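Local coordinates for protein CRISPR system CMR subunit Cmr7 1 (PDB 2X5Q) that belongs to the CMR ribonucleoprotein complex of the CRISPR antiviral defence, in which it possibly takes part as a homodimer, at residues I16-I28 / V144-V158. Sequence-based numbering, arbitrary orientation.
Sequences ITNSISSEDNNQI and VSLDRDVAKTIVDNV
The amide of N18 reaches across to the backbone of 145-147, just ahead of helix 148-162, and meets it with both ends. From CB, the side chain leaves with chi1 at -74°, CG anti to the carbonyl carbon, which carries the amide of N18, at the T17-I20 type I turn, to residues 144-147. CG itself lies 3.9 Å from D147 N. On one branch, ND2 donates to S145 O (3.3 Å, N-H...O angle 162°); the acceptor lies close to the amide plane, while the donor sits above the plane of the carbonyl. The same nitrogen rests 3.5 Å from V144 CG1. On the other branch, OD1 accepts from D147 N at 3.0 Å, although the position of this oxygen is less certain because it is modelled too near the V150 side chain. D147 is itself the helix N-cap: its OD2 takes V150 N through the anti lone pair, and D149 N more weakly.

Behind the asparagine the contact turns apolar. L146 CD2 packs on T17 C at 3.7 Å, and I154 sends CD1 to within 3.5 Å of T17 O and 3.9 Å of I16 CG2. Further along the helix, V158 meets two isoleucines with its two methyls, CG2 facing I20 CD1 and CG1 lying 4.2 Å from I28 CD1. At the far end S22 CB sits against N157 O, and a water bonded to S22 OG also donates weakly to that oxygen. F186 packs on I16 and L146, Y188 on T17 and L146, and Y188 OH is hydrogen-bonded to N18 N.

The helix thus lies against the turn at 17-20 and the hairpin of strands 21-23 and 27-29. The N18 amide ties down the segment leading into it through one secure bond and one less certain one, whereas methyl contacts carry the later turns.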
loop_
_atom_site.group_PDB
_atom_site.type_symbol
_atom_site.label_atom_id
_atom_site.label_comp_id
_atom_site.label_asym_id
_atom_site.label_seq_id
_atom_site.Cartn_x
_atom_site.Cartn_y
_atom_site.Cartn_z
ATOM N N ILE A 16 3.106 16.794 -2.814
ATOM C CA ILE A 16 4.011 17.874 -3.203
ATOM C C ILE A 16 4.925 17.375 -4.331
ATOM O O ILE A 16 5.858 16.589 -4.091
ATOM C CB ILE A 16 4.822 18.364 -1.992
ATOM C CG1 ILE A 16 3.878 18.794 -0.860
ATOM C CG2 ILE A 16 5.768 19.519 -2.373
ATOM C CD1 ILE A 16 3.003 19.979 -1.190
ATOM N N THR A 17 4.630 17.802 -5.562
ATOM C CA THR A 17 5.419 17.434 -6.738
ATOM C C THR A 17 5.864 18.679 -7.475
ATOM O O THR A 17 5.421 19.767 -7.149
ATOM C CB THR A 17 4.600 16.617 -7.755
ATOM O OG1 THR A 17 3.686 17.485 -8.422
ATOM C CG2 THR A 17 3.834 15.486 -7.095
ATOM N N ASN A 18 6.682 18.498 -8.524
ATOM C CA ASN A 18 7.075 19.597 -9.410
ATOM C C ASN A 18 5.948 20.197 -10.253
ATOM O O ASN A 18 6.175 21.222 -10.902
ATOM C CB ASN A 18 8.189 19.164 -10.382
ATOM C CG ASN A 18 9.537 19.028 -9.708
ATOM O OD1 ASN A 18 10.031 19.973 -9.091
ATOM N ND2 ASN A 18 10.152 17.853 -9.841
ATOM N N SER A 19 4.763 19.578 -10.274
ATOM C CA SER A 19 3.689 20.028 -11.167
ATOM C C SER A 19 2.481 20.697 -10.510
ATOM O O SER A 19 1.558 21.140 -11.213
ATOM C CB SER A 19 3.221 18.861 -12.032
ATOM O OG SER A 19 4.288 18.418 -12.847
ATOM N N ILE A 20 2.473 20.784 -9.184
ATOM C CA ILE A 20 1.333 21.381 -8.504
ATOM C C ILE A 20 1.374 22.894 -8.692
ATOM O O ILE A 20 2.437 23.485 -8.886
ATOM C CB ILE A 20 1.257 20.978 -7.009
ATOM C CG1 ILE A 20 2.333 21.682 -6.180
ATOM C CG2 ILE A 20 1.367 19.448 -6.868
ATOM C CD1 ILE A 20 2.218 21.425 -4.698
ATOM N N SER A 21 0.203 23.505 -8.667
ATOM C CA SER A 21 0.090 24.954 -8.810
ATOM C C SER A 21 -1.113 25.436 -8.032
ATOM O O SER A 21 -2.125 24.739 -7.944
ATOM C CB SER A 21 -0.065 25.341 -10.282
ATOM O OG SER A 21 -1.255 24.795 -10.822
ATOM N N SER A 22 -1.001 26.627 -7.470
ATOM C CA SER A 22 -2.142 27.280 -6.850
ATOM C C SER A 22 -3.136 27.716 -7.934
ATOM O O SER A 22 -2.743 28.183 -8.992
ATOM C CB SER A 22 -1.667 28.481 -6.031
ATOM O OG SER A 22 -2.688 29.446 -5.887
ATOM N N GLU A 23 -4.422 27.531 -7.673
ATOM C CA GLU A 23 -5.469 28.011 -8.573
ATOM C C GLU A 23 -6.350 28.976 -7.803
ATOM O O GLU A 23 -6.385 28.953 -6.570
ATOM C CB GLU A 23 -6.289 26.847 -9.151
ATOM C CG GLU A 23 -5.796 26.366 -10.521
ATOM C CD GLU A 23 -6.610 25.188 -11.091
ATOM O OE1 GLU A 23 -6.699 25.085 -12.338
ATOM O OE2 GLU A 23 -7.145 24.363 -10.302
ATOM N N ASP A 24 -7.058 29.822 -8.538
ATOM C CA ASP A 24 -7.813 30.910 -7.939
ATOM C C ASP A 24 -8.744 30.404 -6.840
ATOM O O ASP A 24 -9.406 29.384 -6.999
ATOM C CB ASP A 24 -8.612 31.667 -9.011
ATOM C CG ASP A 24 -7.717 32.460 -9.967
ATOM O OD1 ASP A 24 -6.539 32.057 -10.151
ATOM O OD2 ASP A 24 -8.188 33.476 -10.532
ATOM N N ASN A 25 -8.758 31.115 -5.718
ATOM C CA ASN A 25 -9.686 30.846 -4.627
ATOM C C ASN A 25 -9.476 29.479 -3.978
ATOM O O ASN A 25 -10.126 28.492 -4.345
ATOM C CB ASN A 25 -11.139 31.008 -5.095
ATOM C CG ASN A 25 -11.426 32.406 -5.654
ATOM O OD1 ASN A 25 -10.760 33.389 -5.297
ATOM N ND2 ASN A 25 -12.428 32.500 -6.527
ATOM N N ASN A 26 -8.560 29.448 -3.012
ATOM C CA ASN A 26 -8.300 28.298 -2.136
ATOM C C ASN A 26 -8.260 26.910 -2.782
ATOM O O ASN A 26 -8.611 25.924 -2.145
ATOM C CB ASN A 26 -9.208 28.318 -0.869
ATOM C CG ASN A 26 -10.681 27.981 -1.152
ATOM O OD1 ASN A 26 -11.247 28.368 -2.174
ATOM N ND2 ASN A 26 -11.315 27.284 -0.209
ATOM N N GLN A 27 -7.786 26.834 -4.025
ATOM C CA GLN A 27 -7.652 25.553 -4.715
ATOM C C GLN A 27 -6.237 25.300 -5.220
ATOM O O GLN A 27 -5.545 26.202 -5.679
ATOM C CB GLN A 27 -8.608 25.483 -5.899
ATOM C CG GLN A 27 -10.056 25.317 -5.515
ATOM C CD GLN A 27 -10.969 25.386 -6.724
ATOM O OE1 GLN A 27 -10.619 24.906 -7.805
ATOM N NE2 GLN A 27 -12.141 25.976 -6.551
ATOM N N ILE A 28 -5.834 24.043 -5.165
ATOM C CA ILE A 28 -4.532 23.635 -5.642
ATOM C C ILE A 28 -4.741 22.572 -6.713
ATOM O O ILE A 28 -5.348 21.533 -6.443
ATOM C CB ILE A 28 -3.704 23.077 -4.490
ATOM C CG1 ILE A 28 -3.470 24.180 -3.450
ATOM C CG2 ILE A 28 -2.357 22.516 -4.990
ATOM C CD1 ILE A 28 -3.183 23.670 -2.087
ATOM N N VAL A 144 12.240 11.210 -8.044
ATOM C CA VAL A 144 12.268 12.613 -8.425
ATOM C C VAL A 144 12.501 13.472 -7.191
ATOM O O VAL A 144 11.962 13.198 -6.125
ATOM C CB VAL A 144 10.951 13.030 -9.115
ATOM C CG1 VAL A 144 11.055 14.474 -9.627
ATOM C CG2 VAL A 144 10.635 12.065 -10.289
ATOM N N SER A 145 13.348 14.488 -7.329
ATOM C CA SER A 145 13.478 15.506 -6.285
ATOM C C SER A 145 12.907 16.816 -6.814
ATOM O O SER A 145 12.738 16.994 -8.018
ATOM C CB SER A 145 14.933 15.666 -5.866
ATOM O OG SER A 145 15.678 16.241 -6.914
ATOM N N LEU A 146 12.579 17.729 -5.910
ATOM C CA LEU A 146 12.031 19.020 -6.330
ATOM C C LEU A 146 13.118 19.872 -6.982
ATOM O O LEU A 146 14.201 20.040 -6.424
ATOM C CB LEU A 146 11.424 19.785 -5.154
ATOM C CG LEU A 146 10.062 19.352 -4.623
ATOM C CD1 LEU A 146 9.506 20.445 -3.736
ATOM C CD2 LEU A 146 9.072 19.023 -5.745
ATOM N N ASP A 147 12.820 20.404 -8.167
ATOM C CA ASP A 147 13.637 21.462 -8.746
ATOM C C ASP A 147 13.638 22.644 -7.764
ATOM O O ASP A 147 12.626 22.920 -7.105
ATOM C CB ASP A 147 13.103 21.853 -10.131
ATOM C CG ASP A 147 13.764 23.099 -10.688
ATOM O OD1 ASP A 147 14.607 22.990 -11.607
ATOM O OD2 ASP A 147 13.425 24.197 -10.213
ATOM N N ARG A 148 14.777 23.313 -7.630
ATOM C CA ARG A 148 14.931 24.316 -6.573
ATOM C C ARG A 148 14.173 25.610 -6.839
ATOM O O ARG A 148 13.749 26.271 -5.890
ATOM C CB ARG A 148 16.409 24.593 -6.292
ATOM C CG ARG A 148 17.027 23.506 -5.446
ATOM C CD ARG A 148 18.526 23.678 -5.228
ATOM N NE ARG A 148 19.092 22.424 -4.726
ATOM C CZ ARG A 148 20.287 22.281 -4.158
ATOM N NH1 ARG A 148 21.101 23.325 -3.994
ATOM N NH2 ARG A 148 20.673 21.071 -3.755
ATOM N N ASP A 149 14.006 25.970 -8.113
ATOM C CA ASP A 149 13.126 27.078 -8.485
ATOM C C ASP A 149 11.673 26.706 -8.163
ATOM O O ASP A 149 10.968 27.494 -7.550
ATOM C CB ASP A 149 13.230 27.444 -9.965
ATOM C CG ASP A 149 14.607 27.952 -10.359
ATOM O OD1 ASP A 149 15.143 28.858 -9.676
ATOM O OD2 ASP A 149 15.135 27.453 -11.373
ATOM N N VAL A 150 11.233 25.516 -8.574
ATOM C CA VAL A 150 9.855 25.081 -8.277
ATOM C C VAL A 150 9.582 24.995 -6.770
ATOM O O VAL A 150 8.485 25.320 -6.321
ATOM C CB VAL A 150 9.481 23.734 -8.935
ATOM C CG1 VAL A 150 10.143 22.585 -8.221
ATOM C CG2 VAL A 150 7.966 23.525 -8.894
ATOM N N ALA A 151 10.559 24.565 -5.981
ATOM C CA ALA A 151 10.386 24.529 -4.524
ATOM C C ALA A 151 10.088 25.926 -3.947
ATOM O O ALA A 151 9.294 26.069 -2.998
ATOM C CB ALA A 151 11.605 23.933 -3.857
ATOM N N LYS A 152 10.724 26.945 -4.517
ATOM C CA LYS A 152 10.470 28.333 -4.118
ATOM C C LYS A 152 9.032 28.737 -4.455
ATOM O O LYS A 152 8.365 29.362 -3.637
ATOM C CB LYS A 152 11.466 29.293 -4.790
ATOM C CG LYS A 152 11.418 30.721 -4.252
ATOM C CD LYS A 152 12.230 31.702 -5.092
ATOM C CE LYS A 152 13.730 31.689 -4.721
ATOM N NZ LYS A 152 14.631 32.573 -5.579
ATOM N N THR A 153 8.561 28.377 -5.651
ATOM C CA THR A 153 7.169 28.654 -6.040
ATOM C C THR A 153 6.191 27.867 -5.163
ATOM O O THR A 153 5.125 28.373 -4.803
ATOM C CB THR A 153 6.893 28.344 -7.532
ATOM O OG1 THR A 153 6.987 26.933 -7.762
ATOM C CG2 THR A 153 7.875 29.073 -8.429
ATOM N N ILE A 154 6.569 26.659 -4.761
ATOM C CA ILE A 154 5.724 25.889 -3.831
ATOM C C ILE A 154 5.600 26.604 -2.483
ATOM O O ILE A 154 4.512 26.688 -1.918
ATOM C CB ILE A 154 6.218 24.444 -3.677
ATOM C CG1 ILE A 154 5.889 23.673 -4.953
ATOM C CG2 ILE A 154 5.584 23.748 -2.475
ATOM C CD1 ILE A 154 6.439 22.301 -4.972
ATOM N N VAL A 155 6.704 27.146 -1.983
ATOM C CA VAL A 155 6.658 27.908 -0.737
ATOM C C VAL A 155 5.898 29.234 -0.906
ATOM O O VAL A 155 5.066 29.573 -0.071
ATOM C CB VAL A 155 8.068 28.163 -0.186
ATOM C CG1 VAL A 155 8.017 29.115 0.984
ATOM C CG2 VAL A 155 8.731 26.834 0.202
ATOM N N ASP A 156 6.154 29.956 -1.994
ATOM C CA ASP A 156 5.591 31.307 -2.188
ATOM C C ASP A 156 4.138 31.320 -2.676
ATOM O O ASP A 156 3.378 32.242 -2.361
ATOM C CB ASP A 156 6.435 32.107 -3.184
ATOM C CG ASP A 156 7.846 32.362 -2.689
ATOM O OD1 ASP A 156 8.088 32.335 -1.461
ATOM O OD2 ASP A 156 8.714 32.576 -3.544
ATOM N N ASN A 157 3.766 30.317 -3.455
ATOM C CA ASN A 157 2.447 30.257 -4.063
ATOM C C ASN A 157 1.532 29.235 -3.423
ATOM O O ASN A 157 0.329 29.330 -3.597
ATOM C CB ASN A 157 2.547 29.918 -5.557
ATOM C CG ASN A 157 3.147 31.035 -6.383
ATOM O OD1 ASN A 157 3.392 32.140 -5.894
ATOM N ND2 ASN A 157 3.377 30.751 -7.666
ATOM N N VAL A 158 2.080 28.240 -2.729
ATOM C CA VAL A 158 1.241 27.190 -2.142
ATOM C C VAL A 158 1.218 27.280 -0.619
ATOM O O VAL A 158 0.182 27.614 -0.050
ATOM C CB VAL A 158 1.644 25.787 -2.645
ATOM C CG1 VAL A 158 0.843 24.691 -1.948
ATOM C CG2 VAL A 158 1.439 25.716 -4.139
HETATM O O HOH W 1 -1.146 32.067 -4.737
#